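Side-chain contact in Peptide:N-glycosidase F (Elizabethkingia meningoseptica, PDB 3PMS), which cleaves N-linked glycans from glycoproteins and glycopeptides by hydrolysing the bond between the innermost sugar and the asparagine side chain: residues N269-I272 against G273-F276. Numbering follows the deposited sequence.
Sequences NSLI and GSTF
A type II beta turn from L271 to S274 links a short 3-10 segment, 269-271, to strand 275-281, and L271 meets S274 and F276 across it. The backbone bond from S274 N to L271 O is weak, with an N-H...O angle of 134°. S274 OG also donates to L271 O, at 2.5 Å, closer than usual. L271 O thus accepts from both the backbone and the side chain of S274. With chi1 at 79°, S274 OG is turned back toward the L271 carbonyl oxygen. G273 takes the third place of the turn with positive phi (78°), as is common in type II turns. The L271 side chain runs across that of F276. L271 CD1 sits over the centre of one face of the F276 ring, 4.2 Å from the centroid, in a CH-pi contact. L271 CD2 packs on F276 CB at 3.9 Å. I219 of strand 213-219 and N220 also touch both side chains. F276 is buried, and its backbone pairs with I176 of strand 173-177. The turn closes a surface loop that leads from strand 263-266 to strand 275-281 of another sheet, a connection of the kind found in jelly-roll folds.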
loop_
_atom_site.group_PDB
_atom_site.type_symbol
_atom_site.label_atom_id
_atom_site.label_comp_id
_atom_site.label_asym_id
_atom_site.label_seq_id
_atom_site.Cartn_x
_atom_site.Cartn_y
_atom_site.Cartn_z
ATOM N N ASN A 269 19.473 -8.351 -12.803
ATOM C CA ASN A 269 19.105 -9.541 -13.585
ATOM C C ASN A 269 19.960 -10.783 -13.316
ATOM O O ASN A 269 19.581 -11.921 -13.586
ATOM C CB ASN A 269 19.176 -9.175 -15.088
ATOM C CG ASN A 269 18.003 -8.372 -15.563
ATOM O OD1 ASN A 269 18.073 -7.648 -16.605
ATOM N ND2 ASN A 269 16.937 -8.424 -14.798
ATOM N N SER A 270 21.090 -10.579 -12.662
ATOM C CA SER A 270 21.912 -11.679 -12.200
ATOM C C SER A 270 21.150 -12.593 -11.260
ATOM O O SER A 270 21.529 -13.749 -11.072
ATOM C CB SER A 270 23.186 -11.138 -11.497
ATOM O OG SER A 270 22.881 -10.639 -10.178
ATOM N N LEU A 271 20.087 -12.081 -10.611
ATOM C CA LEU A 271 19.356 -12.859 -9.638
ATOM C C LEU A 271 18.353 -13.839 -10.255
ATOM O O LEU A 271 17.830 -14.713 -9.548
ATOM C CB LEU A 271 18.601 -11.945 -8.664
ATOM C CG LEU A 271 19.464 -10.965 -7.877
ATOM C CD1 LEU A 271 18.530 -9.952 -7.203
ATOM C CD2 LEU A 271 20.253 -11.689 -6.813
ATOM N N ILE A 272 18.080 -13.670 -11.544
ATOM C CA ILE A 272 17.074 -14.486 -12.241
ATOM C C ILE A 272 17.587 -15.912 -12.264
ATOM O O ILE A 272 18.773 -16.153 -12.524
ATOM C CB ILE A 272 16.877 -14.010 -13.674
ATOM C CG1 ILE A 272 16.167 -12.639 -13.755
ATOM C CG2 ILE A 272 16.098 -15.105 -14.501
ATOM C CD1 ILE A 272 16.404 -11.982 -15.043
ATOM N N GLY A 273 16.696 -16.853 -11.964
ATOM C CA GLY A 273 17.059 -18.251 -11.904
ATOM C C GLY A 273 17.781 -18.687 -10.638
ATOM O O GLY A 273 18.323 -19.790 -10.566
ATOM N N SER A 274 17.754 -17.819 -9.629
ATOM C CA SER A 274 18.411 -18.066 -8.333
ATOM C C SER A 274 17.412 -17.829 -7.222
ATOM O O SER A 274 16.306 -17.289 -7.463
ATOM C CB SER A 274 19.578 -17.092 -8.134
ATOM O OG SER A 274 19.101 -15.813 -7.710
ATOM N N THR A 275 17.756 -18.288 -6.020
ATOM C CA THR A 275 17.072 -17.913 -4.825
ATOM C C THR A 275 17.951 -16.888 -4.097
ATOM O O THR A 275 19.138 -17.101 -3.941
ATOM C CB THR A 275 16.794 -19.095 -3.933
ATOM O OG1 THR A 275 15.980 -20.039 -4.667
ATOM C CG2 THR A 275 16.100 -18.714 -2.614
ATOM N N PHE A 276 17.370 -15.738 -3.768
ATOM C CA PHE A 276 18.103 -14.647 -3.079
ATOM C C PHE A 276 17.396 -14.229 -1.811
ATOM O O PHE A 276 16.216 -14.478 -1.647
ATOM C CB PHE A 276 18.280 -13.420 -3.994
ATOM C CG PHE A 276 16.997 -12.690 -4.358
ATOM C CD1 PHE A 276 16.298 -12.968 -5.535
ATOM C CD2 PHE A 276 16.529 -11.624 -3.594
ATOM C CE1 PHE A 276 15.152 -12.204 -5.861
ATOM C CE2 PHE A 276 15.392 -10.924 -3.936
ATOM C CZ PHE A 276 14.697 -11.263 -5.054
#